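Local coordinates for putative metal-dependent hydrolase (Bacillus subtilis, PDB 6KNS), which has the zinc-binding metallo-beta-lactamase fold and is a putative metal-dependent hydrolase, perhaps related in activity to endoribonucleases that process the 3' end of tRNA, at the interface of chains A and B. Sequence-based numbering; all coordinates share one arbitrary frame. Chains: chain A/B, Putative metal-dependent hydrolase.

Contact 1: the interface of chains A and B. Residues chain A 47-48, 50-51; chain B 20-23, 44.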
loop_
_atom_site.group_PDB
_atom_site.type_symbol
_atom_site.label_atom_id
_atom_site.label_comp_id
_atom_site.label_asym_id
_atom_site.label_seq_id
_atom_site.Cartn_x
_atom_site.Cartn_y
_atom_site.Cartn_z
ATOM N N SER A 47 -5.197 -3.420 -3.581
ATOM C CA SER A 47 -6.464 -2.786 -3.873
ATOM C C SER A 47 -6.886 -2.972 -5.341
ATOM O O SER A 47 -8.044 -3.316 -5.652
ATOM C CB SER A 47 -6.392 -1.310 -3.549
ATOM O OG SER A 47 -7.630 -0.649 -3.767
ATOM N N LYS A 48 -5.959 -2.736 -6.243
ATOM C CA LYS A 48 -6.242 -2.849 -7.670
ATOM C C LYS A 48 -6.319 -4.314 -8.110
ATOM O O LYS A 48 -7.197 -4.669 -8.893
ATOM C CB LYS A 48 -5.212 -2.066 -8.483
ATOM C CG LYS A 48 -5.342 -0.566 -8.213
ATOM C CD LYS A 48 -4.941 0.279 -9.385
ATOM C CE LYS A 48 -5.000 1.781 -9.045
ATOM N NZ LYS A 48 -6.348 2.362 -9.124
ATOM N N PHE A 50 -7.406 -6.973 -6.501
ATOM C CA PHE A 50 -8.640 -7.683 -6.120
ATOM C C PHE A 50 -9.821 -7.392 -7.018
ATOM O O PHE A 50 -10.855 -8.024 -6.903
ATOM C CB PHE A 50 -9.002 -7.379 -4.673
ATOM C CG PHE A 50 -8.002 -7.906 -3.674
ATOM C CD1 PHE A 50 -7.157 -8.959 -3.996
ATOM C CD2 PHE A 50 -7.959 -7.400 -2.394
ATOM C CE1 PHE A 50 -6.288 -9.475 -3.112
ATOM C CE2 PHE A 50 -7.052 -7.917 -1.469
ATOM C CZ PHE A 50 -6.235 -8.966 -1.822
ATOM N N GLY A 51 -9.677 -6.401 -7.879
ATOM C CA GLY A 51 -10.675 -6.136 -8.876
ATOM C C GLY A 51 -10.563 -7.103 -10.036
ATOM O O GLY A 51 -11.518 -7.216 -10.796
ATOM N N ALA B 20 -10.563 -4.123 0.526
ATOM C CA ALA B 20 -11.498 -4.625 -0.472
ATOM C C ALA B 20 -11.045 -4.080 -1.833
ATOM O O ALA B 20 -10.252 -3.115 -1.902
ATOM C CB ALA B 20 -12.960 -4.129 -0.155
ATOM N N ALA B 21 -11.548 -4.697 -2.896
ATOM C CA ALA B 21 -11.294 -4.270 -4.255
ATOM C C ALA B 21 -11.522 -2.751 -4.452
ATOM O O ALA B 21 -12.582 -2.197 -4.140
ATOM C CB ALA B 21 -12.152 -5.114 -5.261
ATOM N N ASN B 22 -10.472 -2.085 -4.918
ATOM C CA ASN B 22 -10.482 -0.655 -5.230
ATOM C C ASN B 22 -10.738 0.246 -4.011
ATOM O O ASN B 22 -11.037 1.441 -4.157
ATOM C CB ASN B 22 -11.455 -0.357 -6.362
ATOM C CG ASN B 22 -11.065 -1.077 -7.661
ATOM O OD1 ASN B 22 -9.949 -0.923 -8.167
ATOM N ND2 ASN B 22 -11.970 -1.884 -8.175
ATOM N N GLU B 23 -10.570 -0.327 -2.821
ATOM C CA GLU B 23 -10.687 0.445 -1.591
ATOM C C GLU B 23 -9.358 0.493 -0.850
ATOM O O GLU B 23 -8.293 0.204 -1.435
ATOM C CB GLU B 23 -11.776 -0.122 -0.696
ATOM C CG GLU B 23 -13.143 -0.205 -1.403
ATOM C CD GLU B 23 -13.703 1.161 -1.847
ATOM O OE1 GLU B 23 -13.311 2.229 -1.295
ATOM O OE2 GLU B 23 -14.535 1.145 -2.791
ATOM N N ALA B 44 -3.085 1.268 0.172
ATOM C CA ALA B 44 -3.718 2.113 -0.832
ATOM C C ALA B 44 -4.116 3.504 -0.314
ATOM O O ALA B 44 -4.805 4.258 -1.024
ATOM C CB ALA B 44 -4.947 1.406 -1.508
HETATM O O HOH W 1 -8.751 -2.809 -9.970
HETATM O O HOH W 2 -8.650 1.407 -7.551
#
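Two waters hold the side-chain amide oxygen OD1 of B:Asn22, and each passes the bond on to A:Lys48. Water 1 lies 2.9 Å from B:Asn22 OD1 and also bonds the backbone carbonyl O of A:Lys48. Water 2 stands 2.7 Å from B:Asn22 OD1 and bonds NZ, the amine of A:Lys48. The lysine chain thus reaches alongside the asparagine and meets it through water, its last torsion bent to -81° to bring NZ round. The asparagine CG is anti to its own carbonyl carbon and beside its backbone N, and OD1 faces the last turn of helix 45-49. B:Asn22 is in the left-handed helical conformation (phi 63°), which asparagine tolerates better than most residues; its N-H faces chain A. The backbone N of B:Asn22 donates to the carbonyl O of A:Ser47 at 2.8 Å in a nearly straight bond, approaching from above the carbonyl plane and not along a lone pair.

A:Ser47 supplies the second direct link. Its hydroxyl, anti to the backbone N (chi1 -178°), points out of the helix. OG of A:Ser47 donates to the backbone O of B:Glu23 at 2.6 Å, arriving in the carbonyl plane, on a lone pair. The small serine lets the two backbones come close, and CB of A:Ser47 packs against the methyl CB of B:Ala44 at 3.7 Å. Both direct bonds end on main-chain carbonyls of the partner.

Beyond the helix end, the methyl CB of B:Ala21 sits 3.6 Å from the carbonyl O of A:Phe50 and also rests against A:Gly51. A small methyl next to a glycine suits this close approach of two main chains. A:Phe50 touches B:Ala21 through its CB; its CG, anti to its carbonyl carbon, carries the ring away from B:Ala21. Repeated by the two-fold symmetry, the patch ties the end of a short helix in one subunit to a loop of the other and could help fix their orientation in a dimer.

Contact 2: the interface of chains A and B. Residues chain A 46-47, 50, 72-73, 76, 79-80; chain B 17-19, 43, 68, 72.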
loop_
_atom_site.group_PDB
_atom_site.type_symbol
_atom_site.label_atom_id
_atom_site.label_comp_id
_atom_site.label_asym_id
_atom_site.label_seq_id
_atom_site.Cartn_x
_atom_site.Cartn_y
_atom_site.Cartn_z
ATOM N N LEU A 46 -2.549 -4.337 -4.032
ATOM C CA LEU A 46 -3.616 -5.242 -3.591
ATOM C C LEU A 46 -4.986 -4.705 -3.886
ATOM O O LEU A 46 -5.865 -5.444 -4.391
ATOM C CB LEU A 46 -3.549 -5.517 -2.095
ATOM C CG LEU A 46 -2.710 -6.641 -1.551
ATOM C CD1 LEU A 46 -3.146 -6.966 -0.044
ATOM C CD2 LEU A 46 -2.813 -7.872 -2.465
ATOM N N SER A 47 -5.197 -3.420 -3.581
ATOM C CA SER A 47 -6.464 -2.786 -3.873
ATOM C C SER A 47 -6.886 -2.972 -5.341
ATOM O O SER A 47 -8.044 -3.316 -5.652
ATOM C CB SER A 47 -6.392 -1.310 -3.549
ATOM O OG SER A 47 -7.630 -0.649 -3.767
ATOM N N PHE A 50 -7.406 -6.973 -6.501
ATOM C CA PHE A 50 -8.640 -7.683 -6.120
ATOM C C PHE A 50 -9.821 -7.392 -7.018
ATOM O O PHE A 50 -10.855 -8.024 -6.903
ATOM C CB PHE A 50 -9.002 -7.379 -4.673
ATOM C CG PHE A 50 -8.002 -7.906 -3.674
ATOM C CD1 PHE A 50 -7.157 -8.959 -3.996
ATOM C CD2 PHE A 50 -7.959 -7.400 -2.394
ATOM C CE1 PHE A 50 -6.288 -9.475 -3.112
ATOM C CE2 PHE A 50 -7.052 -7.917 -1.469
ATOM C CZ PHE A 50 -6.235 -8.966 -1.822
ATOM N N ALA A 72 5.389 -2.970 -0.653
ATOM C CA ALA A 72 4.579 -2.302 0.356
ATOM C C ALA A 72 3.326 -3.067 0.722
ATOM O O ALA A 72 2.921 -2.998 1.866
ATOM C CB ALA A 72 4.225 -0.805 -0.034
ATOM N N ASP A 73 2.693 -3.753 -0.240
ATOM C CA ASP A 73 1.461 -4.475 0.049
ATOM C C ASP A 73 1.615 -5.946 0.514
ATOM O O ASP A 73 0.606 -6.649 0.691
ATOM C CB ASP A 73 0.435 -4.359 -1.087
ATOM C CG ASP A 73 -0.560 -3.194 -0.902
ATOM O OD1 ASP A 73 -0.644 -2.576 0.210
ATOM O OD2 ASP A 73 -1.282 -2.915 -1.911
ATOM N N PRO A 76 -0.226 -6.314 4.163
ATOM C CA PRO A 76 -1.656 -6.424 3.959
ATOM C C PRO A 76 -2.049 -7.728 3.253
ATOM O O PRO A 76 -3.094 -8.288 3.552
ATOM C CB PRO A 76 -1.993 -5.197 3.118
ATOM C CG PRO A 76 -0.915 -4.196 3.465
ATOM C CD PRO A 76 0.325 -5.035 3.668
ATOM N N PHE A 79 -2.203 -10.303 5.954
ATOM C CA PHE A 79 -3.456 -10.215 6.675
ATOM C C PHE A 79 -4.658 -10.720 5.839
ATOM O O PHE A 79 -5.549 -11.334 6.394
ATOM C CB PHE A 79 -3.696 -8.814 7.182
ATOM C CG PHE A 79 -2.835 -8.411 8.366
ATOM C CD1 PHE A 79 -2.016 -9.334 9.047
ATOM C CD2 PHE A 79 -2.916 -7.105 8.865
ATOM C CE1 PHE A 79 -1.245 -8.942 10.157
ATOM C CE2 PHE A 79 -2.154 -6.714 9.983
ATOM C CZ PHE A 79 -1.331 -7.637 10.632
ATOM N N ALA A 80 -4.679 -10.469 4.519
ATOM C CA ALA A 80 -5.773 -10.947 3.663
ATOM C C ALA A 80 -5.848 -12.471 3.729
ATOM O O ALA A 80 -6.934 -13.034 3.813
ATOM C CB ALA A 80 -5.612 -10.461 2.200
ATOM N N GLY B 17 -7.749 -4.726 8.176
ATOM C CA GLY B 17 -6.866 -5.814 7.770
ATOM C C GLY B 17 -6.198 -5.641 6.407
ATOM O O GLY B 17 -4.964 -5.644 6.299
ATOM N N PHE B 18 -7.007 -5.467 5.370
ATOM C CA PHE B 18 -6.536 -5.454 3.988
ATOM C C PHE B 18 -7.651 -4.806 3.150
ATOM O O PHE B 18 -8.783 -4.764 3.564
ATOM C CB PHE B 18 -6.275 -6.879 3.487
ATOM C CG PHE B 18 -7.529 -7.749 3.432
ATOM C CD1 PHE B 18 -7.967 -8.424 4.545
ATOM C CD2 PHE B 18 -8.252 -7.913 2.254
ATOM C CE1 PHE B 18 -9.100 -9.220 4.488
ATOM C CE2 PHE B 18 -9.386 -8.716 2.208
ATOM C CZ PHE B 18 -9.798 -9.373 3.326
ATOM N N PRO B 19 -7.322 -4.281 1.987
ATOM C CA PRO B 19 -8.323 -3.529 1.241
ATOM C C PRO B 19 -9.277 -4.449 0.492
ATOM O O PRO B 19 -8.855 -5.451 -0.087
ATOM C CB PRO B 19 -7.469 -2.751 0.237
ATOM C CG PRO B 19 -6.306 -3.686 -0.001
ATOM C CD PRO B 19 -5.995 -4.208 1.352
ATOM N N SER B 43 -2.969 0.462 3.646
ATOM C CA SER B 43 -2.875 -0.034 2.240
ATOM C C SER B 43 -3.705 0.831 1.272
ATOM O O SER B 43 -4.878 1.092 1.523
ATOM C CB SER B 43 -3.350 -1.489 2.176
ATOM O OG SER B 43 -3.037 -2.110 0.941
ATOM N N HIS B 68 0.199 -3.777 9.891
ATOM C CA HIS B 68 0.353 -3.506 8.449
ATOM C C HIS B 68 -0.734 -2.645 7.850
ATOM O O HIS B 68 -0.482 -1.727 7.057
ATOM C CB HIS B 68 0.356 -4.811 7.657
ATOM C CG HIS B 68 1.472 -5.716 7.999
ATOM N ND1 HIS B 68 2.800 -5.335 7.931
ATOM C CD2 HIS B 68 1.460 -7.006 8.430
ATOM C CE1 HIS B 68 3.556 -6.370 8.282
ATOM N NE2 HIS B 68 2.765 -7.382 8.597
ATOM N N ALA B 72 1.256 0.370 6.047
ATOM C CA ALA B 72 1.788 -0.189 4.813
ATOM C C ALA B 72 2.316 0.860 3.859
ATOM O O ALA B 72 3.269 0.576 3.159
ATOM C CB ALA B 72 0.755 -1.143 4.077
HETATM O O HOH W 3 -3.502 -1.907 -1.932
#
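B:Pro19, B:Phe18 and B:Ala72 bury much of the surface, each against a different part of chain A. The ring of B:Pro19 presses its CG against the start of helix 45-49, 3.9 Å from CB of A:Leu46. O, the carbonyl oxygen of B:Pro19, lies in plane at the edge of the A:Phe50 ring, 3.4 Å from CE2, where the weakly positive aromatic rim may favour it.

B:Phe18 holds CG in the crowded position between its backbone N and carbonyl carbon (chi1 64°). One face of its ring thereby lies against helix 74-86, where CA of A:Ala80 rests over it toward the rim, 3.5 Å from CD1 of B:Phe18. Alanine's small side chain allows the ring so close to the helix. The A:Phe50 ring crosses B:Phe18 at about a right angle and meets it through CE2.

The methyl of B:Ala72 meets the A:Pro76 ring, with CB 3.5 Å from CG. CB of B:Ala72 also lies 3.6 Å from the carbonyl O of A:Ala72; the two copies meet beside the two-fold axis, where a small side chain fits. The B:His68 imidazole brings CD2 edge-on over a face of the A:Phe79 ring, 3.6 Å from CZ, the planes 59° apart.

OG of B:Ser43 donates to the carboxylate OD1 of A:Asp73 at 2.5 Å, from above its plane. OD2 of A:Asp73 accepts from the backbone N of A:Leu46 through its anti lone pair, at 2.9 Å. Water 3 joins OD2, the serine hydroxyl and the backbone N of A:Ser47, so the aspartate caps helix 45-49.

Helices 45-49 and 74-86 of chain A thus receive loops of chain B beside its helix 68-71, which begins within the zinc-binding HxHxDH motif.

Contact 1 and contact 2 adjoin, the centres of their C-alpha atoms about 9 Å apart, and share A:Ser47 and A:Phe50. The serine uses its hydroxyl and carbonyl in contact 1 but its backbone N in contact 2; the phenylalanine divides its CB and its ring between them. On chain B, one continuous loop runs from contact 2 into contact 1, and of two neighbours B:Ser43 serves contact 2 and B:Ala44 contact 1. Polar contact 1 and largely apolar contact 2 therefore form one surface, doubled by the two-fold axis. If the dimer is biological, it would hold the subunits together near the zinc-binding motif.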